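Local atomic coordinates of 2-hydroxychromene-2-carboxylate isomerase (Pseudomonas putida, PDB entry 2IMF), a protein that catalyses the reversible, glutathione-dependent isomerisation of 2-hydroxychromene-2-carboxylate to trans-o-hydroxybenzylidenepyruvate in bacterial naphthalene breakdown. Residues A[82-87]-A[112-117]; A[171-176]-A[188-193]. All coordinates share one frame; numbering follows the deposited sequence. Where two conformers were deposited one is given.

Contact 1 (A[82-87]-A[112-117]); sequences ANYNSR and AVWGEG. With TOM (4-(2-methoxyphenyl)-2-oxobut-3-enoic acid), chain F.
Tyr84 and Trp114 each set CG beside the backbone N and anti to the carbonyl carbon (chi1 -55° and -77°), and from these bases the two side chains cross at about a right angle, while their ring planes stay nearly parallel (about 16° apart) and displaced. The touch is narrow: CH2 of Trp114 comes to the edge of the phenol, near its plane, 3.9 Å from Tyr84 CE1. One face of the phenol is taken by the bound 4-(2-methoxyphenyl)-2-oxobut-3-enoic acid, whose methoxy carbon C11 lies over the rim, 3.3 Å from Tyr84 CE1. The same methyl lies off the indole edge, near its plane and more distant, 4.5 Å from Trp114 CZ2. Tyr84 thus lines the substrate pocket of this kappa-class glutathione transferase, where Arg54 and Lys43 hydrogen-bond the ligand, and Trp114, at the end of helix 99-115, backs Tyr84 from the second shell. With Tyr84 cut back to an alanine, the methoxy carbon would probably lose the ring face that covers it and Trp114 CH2 its neighbour. The indole is fixed by its NE1, which hydrogen-bonds to the carbonyl of Phe9, and by an edge-to-face stack with Phe80. Beside the rings, a single water ties the backbones, accepting from Ala82 N (2.9 Å) and donating to Gly117 O (2.7 Å). Gly117 follows the helix with positive phi, where a side chain would jam against the preceding carbonyl. An Asx turn spans Tyr84: Asn83 OD1 accepts from Asn85 N at 3.0 Å, and the ND2 atoms of both asparagines hydrogen-bond to Asp121.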
loop_
_atom_site.group_PDB
_atom_site.type_symbol
_atom_site.label_atom_id
_atom_site.label_comp_id
_atom_site.label_asym_id
_atom_site.label_seq_id
_atom_site.Cartn_x
_atom_site.Cartn_y
_atom_site.Cartn_z
ATOM N N ALA A 82 12.829 19.073 4.987
ATOM C CA ALA A 82 12.576 20.097 3.979
ATOM C C ALA A 82 12.851 19.613 2.575
ATOM O O ALA A 82 12.430 20.226 1.564
ATOM C CB ALA A 82 13.403 21.320 4.314
ATOM N N ASN A 83 13.571 18.505 2.446
ATOM C CA ASN A 83 13.838 17.953 1.159
ATOM C C ASN A 83 14.109 16.451 1.257
ATOM O O ASN A 83 14.176 15.945 2.391
ATOM C CB ASN A 83 15.022 18.656 0.428
ATOM C CG ASN A 83 16.360 18.468 1.113
ATOM O OD1 ASN A 83 16.826 17.326 1.235
ATOM N ND2 ASN A 83 17.004 19.573 1.545
ATOM N N TYR A 84 14.239 15.811 0.107
ATOM C CA TYR A 84 14.411 14.341 0.013
ATOM C C TYR A 84 15.760 13.976 -0.592
ATOM O O TYR A 84 15.912 12.921 -1.213
ATOM C CB TYR A 84 13.285 13.760 -0.851
ATOM C CG TYR A 84 11.939 14.123 -0.355
ATOM C CD1 TYR A 84 11.551 13.773 0.914
ATOM C CD2 TYR A 84 11.038 14.826 -1.145
ATOM C CE1 TYR A 84 10.274 14.073 1.389
ATOM C CE2 TYR A 84 9.738 15.139 -0.684
ATOM C CZ TYR A 84 9.402 14.790 0.588
ATOM O OH TYR A 84 8.133 15.095 1.028
ATOM N N ASN A 85 16.773 14.831 -0.354
ATOM C CA ASN A 85 18.093 14.614 -0.935
ATOM C C ASN A 85 18.951 13.681 -0.061
ATOM O O ASN A 85 19.900 14.085 0.605
ATOM C CB ASN A 85 18.826 15.949 -1.133
ATOM C CG ASN A 85 18.035 16.882 -2.045
ATOM O OD1 ASN A 85 17.310 16.422 -2.922
ATOM N ND2 ASN A 85 18.115 18.189 -1.791
ATOM N N SER A 86 18.627 12.399 -0.176
ATOM C CA SER A 86 19.155 11.355 0.685
ATOM C C SER A 86 20.429 10.719 0.167
ATOM O O SER A 86 20.947 9.837 0.835
ATOM C CB SER A 86 18.086 10.261 0.780
ATOM O OG SER A 86 17.747 9.866 -0.556
ATOM N N ARG A 87 21.001 11.180 -0.948
ATOM C CA ARG A 87 22.135 10.446 -1.515
ATOM C C ARG A 87 23.318 10.360 -0.582
ATOM O O ARG A 87 23.889 9.271 -0.403
ATOM C CB ARG A 87 22.593 11.170 -2.777
ATOM C CG ARG A 87 23.850 10.524 -3.428
ATOM C CD ARG A 87 24.335 11.213 -4.751
ATOM N NE ARG A 87 23.290 11.787 -5.595
ATOM C CZ ARG A 87 22.441 11.114 -6.379
ATOM N NH1 ARG A 87 22.462 9.784 -6.436
ATOM N NH2 ARG A 87 21.544 11.791 -7.103
ATOM N N ALA A 112 16.963 11.106 12.884
ATOM C CA ALA A 112 17.256 12.527 12.584
ATOM C C ALA A 112 16.384 13.047 11.452
ATOM O O ALA A 112 15.717 14.111 11.593
ATOM C CB ALA A 112 18.714 12.665 12.170
ATOM N N VAL A 113 16.324 12.345 10.313
ATOM C CA VAL A 113 15.640 12.857 9.124
ATOM C C VAL A 113 14.120 12.773 9.273
ATOM O O VAL A 113 13.443 13.773 9.090
ATOM C CB VAL A 113 16.108 12.056 7.851
ATOM C CG1 VAL A 113 15.303 12.497 6.600
ATOM C CG2 VAL A 113 17.608 12.264 7.596
ATOM N N TRP A 114 13.572 11.654 9.739
ATOM C CA TRP A 114 12.142 11.492 9.746
ATOM C C TRP A 114 11.572 11.581 11.145
ATOM O O TRP A 114 10.371 11.815 11.274
ATOM C CB TRP A 114 11.748 10.174 9.020
ATOM C CG TRP A 114 11.807 10.273 7.637
ATOM C CD1 TRP A 114 12.800 9.817 6.809
ATOM C CD2 TRP A 114 10.883 10.979 6.810
ATOM N NE1 TRP A 114 12.546 10.198 5.499
ATOM C CE2 TRP A 114 11.351 10.920 5.492
ATOM C CE3 TRP A 114 9.686 11.674 7.071
ATOM C CZ2 TRP A 114 10.641 11.467 4.415
ATOM C CZ3 TRP A 114 8.981 12.192 6.046
ATOM C CH2 TRP A 114 9.464 12.111 4.716
ATOM N N GLY A 115 12.356 11.368 12.177
ATOM C CA GLY A 115 11.873 11.582 13.547
ATOM C C GLY A 115 11.894 13.044 13.911
ATOM O O GLY A 115 10.969 13.542 14.590
ATOM N N GLU A 116 12.950 13.750 13.523
ATOM C CA GLU A 116 13.118 15.201 13.786
ATOM C C GLU A 116 12.924 16.108 12.601
ATOM O O GLU A 116 12.854 17.332 12.773
ATOM C CB GLU A 116 14.506 15.432 14.378
ATOM C CG GLU A 116 14.739 14.753 15.697
ATOM C CD GLU A 116 16.067 15.172 16.260
ATOM O OE1 GLU A 116 16.244 16.364 16.534
ATOM O OE2 GLU A 116 16.967 14.341 16.386
ATOM N N GLY A 117 12.832 15.576 11.404
ATOM C CA GLY A 117 12.671 16.437 10.261
ATOM C C GLY A 117 13.932 17.175 9.817
ATOM O O GLY A 117 13.814 18.229 9.156
HETATM O O8 TOM F . 6.840 9.360 -3.615
HETATM C C9 TOM F . 7.892 8.733 -3.559
HETATM C C10 TOM F . 8.836 8.630 -4.642
HETATM O O11 TOM F . 8.500 7.857 -5.571
HETATM O O10 TOM F . 9.936 9.216 -4.563
HETATM C C8 TOM F . 8.291 7.907 -2.375
HETATM C C7 TOM F . 7.589 7.749 -1.277
HETATM C C1 TOM F . 7.050 8.883 -0.429
HETATM C C6 TOM F . 5.762 8.702 0.034
HETATM C C5 TOM F . 5.165 9.698 0.800
HETATM C C4 TOM F . 5.921 10.832 1.142
HETATM C C3 TOM F . 7.213 11.017 0.699
HETATM C C2 TOM F . 7.775 10.002 -0.097
HETATM O O2 TOM F . 9.044 10.065 -0.563
HETATM C C11 TOM F . 9.811 11.099 0.058
HETATM O O HOH W 1 14.436 19.987 7.206
#

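Contact 2 (A[171-176]-A[188-193]); sequences MFLGDE and ESAMGR
Leu173 and Met191 make the tightest apolar touch between 171-176 and 188-193, with Leu173 CD2 3.6 Å from Met191 CG and the two side chains crossing at a slant. Leu173 holds CG anti to its backbone N (chi1 178°), which carries the isobutyl group out from the strand end to the helix. The same CD2 methyl also meets the methyl of Ala190, 4.0 Å from Ala190 CB, and is thus set against two successive helix residues. Glu176 flanks this apolar patch: its chain runs extended beyond CG and brings OE1 to 4.1 Å from Ala190 CB.

The polar link is indirect. A water donates to Glu176 OE1 (2.8 Å) and accepts from Arg193 NH2 (3.2 Å), lying in the plane of the guanidinium at its edge. The opposite charges themselves stay apart, Glu176 OE1 and Arg193 NH2 being 4.9 Å from each other, so any attraction between them is probably modest.

Backbone bonds shape the strand side: Leu173 N gives to Glu176 O and Glu176 N to Leu173 O, closing a type II' turn with Gly174 at positive phi. This is the beta hairpin joining strands 170-173 and 176-179 of the thioredoxin-like sheet. Helix 184-198 packs on it, with Trp178 of the second hairpin strand touching both Leu173 and Ala190, while Met191 reaches Leu24 of helix 12-28.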
loop_
_atom_site.group_PDB
_atom_site.type_symbol
_atom_site.label_atom_id
_atom_site.label_comp_id
_atom_site.label_asym_id
_atom_site.label_seq_id
_atom_site.Cartn_x
_atom_site.Cartn_y
_atom_site.Cartn_z
ATOM N N MET A 171 11.584 -6.108 1.957
ATOM C CA MET A 171 12.114 -7.098 2.930
ATOM C C MET A 171 12.105 -8.446 2.249
ATOM O O MET A 171 11.091 -8.785 1.596
ATOM C CB MET A 171 11.333 -7.195 4.252
ATOM C CG MET A 171 11.504 -5.980 5.119
ATOM S SD MET A 171 10.708 -4.422 4.658
ATOM C CE MET A 171 8.995 -4.888 4.360
ATOM N N PHE A 172 13.145 -9.284 2.454
ATOM C CA PHE A 172 13.118 -10.684 1.946
ATOM C C PHE A 172 13.361 -11.561 3.141
ATOM O O PHE A 172 14.253 -11.293 3.962
ATOM C CB PHE A 172 14.231 -10.983 0.941
ATOM C CG PHE A 172 14.092 -10.360 -0.429
ATOM C CD1 PHE A 172 14.407 -9.022 -0.614
ATOM C CD2 PHE A 172 13.675 -11.119 -1.497
ATOM C CE1 PHE A 172 14.325 -8.460 -1.884
ATOM C CE2 PHE A 172 13.594 -10.575 -2.762
ATOM C CZ PHE A 172 13.925 -9.272 -2.953
ATOM N N LEU A 173 12.680 -12.696 3.088
ATOM C CA LEU A 173 12.971 -13.877 3.938
ATOM C C LEU A 173 12.967 -15.042 2.975
ATOM O O LEU A 173 11.939 -15.378 2.353
ATOM C CB LEU A 173 11.943 -14.031 5.003
ATOM C CG LEU A 173 12.184 -15.263 5.866
ATOM C CD1 LEU A 173 13.509 -15.132 6.608
ATOM C CD2 LEU A 173 11.060 -15.226 6.843
ATOM N N GLY A 174 14.120 -15.692 2.784
ATOM C CA GLY A 174 14.121 -16.819 1.889
ATOM C C GLY A 174 13.824 -16.301 0.510
ATOM O O GLY A 174 14.450 -15.325 0.057
ATOM N N ASP A 175 12.879 -16.925 -0.197
ATOM C CA ASP A 175 12.490 -16.483 -1.540
ATOM C C ASP A 175 11.288 -15.486 -1.548
ATOM O O ASP A 175 10.771 -15.206 -2.627
ATOM C CB ASP A 175 12.174 -17.708 -2.408
ATOM C CG ASP A 175 13.438 -18.542 -2.675
ATOM O OD1 ASP A 175 14.384 -17.985 -3.298
ATOM O OD2 ASP A 175 13.402 -19.723 -2.317
ATOM N N GLU A 176 10.829 -15.128 -0.364
ATOM C CA GLU A 176 9.598 -14.256 -0.289
ATOM C C GLU A 176 10.090 -12.862 -0.069
ATOM O O GLU A 176 10.969 -12.548 0.761
ATOM C CB GLU A 176 8.726 -14.617 0.885
ATOM C CG GLU A 176 7.931 -15.899 0.555
ATOM C CD GLU A 176 7.027 -16.295 1.672
ATOM O OE1 GLU A 176 7.450 -16.573 2.785
ATOM O OE2 GLU A 176 5.798 -16.326 1.414
ATOM N N GLU A 188 6.297 -11.134 9.633
ATOM C CA GLU A 188 6.331 -11.572 11.001
ATOM C C GLU A 188 5.648 -12.934 11.016
ATOM O O GLU A 188 6.132 -13.876 11.687
ATOM C CB GLU A 188 5.677 -10.562 11.884
ATOM C CG GLU A 188 6.637 -9.360 12.114
ATOM C CD GLU A 188 5.901 -8.108 12.533
ATOM O OE1 GLU A 188 4.674 -8.124 12.821
ATOM O OE2 GLU A 188 6.568 -7.036 12.602
ATOM N N SER A 189 4.569 -13.124 10.292
ATOM C CA SER A 189 3.919 -14.432 10.304
ATOM C C SER A 189 4.828 -15.509 9.693
ATOM O O SER A 189 4.887 -16.690 10.235
ATOM C CB SER A 189 2.619 -14.367 9.506
ATOM O OG SER A 189 1.643 -13.682 10.232
ATOM N N ALA A 190 5.549 -15.239 8.649
ATOM C CA ALA A 190 6.459 -16.195 8.055
ATOM C C ALA A 190 7.564 -16.526 9.062
ATOM O O ALA A 190 8.008 -17.688 9.115
ATOM C CB ALA A 190 7.082 -15.642 6.773
ATOM N N MET A 191 8.062 -15.542 9.795
ATOM C CA MET A 191 9.115 -15.804 10.759
ATOM C C MET A 191 8.588 -16.727 11.817
ATOM O O MET A 191 9.311 -17.659 12.198
ATOM C CB MET A 191 9.759 -14.557 11.225
ATOM C CG MET A 191 10.406 -13.775 10.082
ATOM S SD MET A 191 11.369 -12.420 10.797
ATOM C CE MET A 191 10.088 -11.279 11.123
ATOM N N GLY A 192 7.370 -16.480 12.306
ATOM C CA GLY A 192 6.763 -17.334 13.336
ATOM C C GLY A 192 6.620 -18.734 12.808
ATOM O O GLY A 192 6.915 -19.680 13.561
ATOM N N ARG A 193 6.156 -18.930 11.589
ATOM C CA ARG A 193 6.025 -20.292 11.060
ATOM C C ARG A 193 7.364 -20.986 11.095
ATOM O O ARG A 193 7.427 -22.181 11.421
ATOM C CB ARG A 193 5.431 -20.274 9.638
ATOM C CG ARG A 193 3.909 -19.982 9.616
ATOM C CD ARG A 193 3.203 -20.223 8.265
ATOM N NE ARG A 193 3.738 -19.325 7.211
ATOM C CZ ARG A 193 3.308 -18.086 7.009
ATOM N NH1 ARG A 193 2.313 -17.633 7.765
ATOM N NH2 ARG A 193 3.843 -17.332 6.031
HETATM O O HOH W 2 6.201 -18.609 4.225
#

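How the contacts relate
Contact 1 and contact 2 share no helix or strand: they lie on opposite sides of the chain's centre, their own centres about 29 Å apart, yet within the same DsbA-like thioredoxin domain. Both are partly buried, each with an apolar meeting of side chains and one bridging water at the margin. In contact 1 the packing is aromatic and serves the substrate pocket, and its water joins two backbones. In contact 2 it is aliphatic, between a sheet hairpin and the C-terminal helix, and its water joins oppositely charged side chains; no ligand takes part. Contact 1 thus belongs to the helical portion between sheet strands 31-36 and 170-173, contact 2 to the seam between the edge of the sheet and helix 184-198.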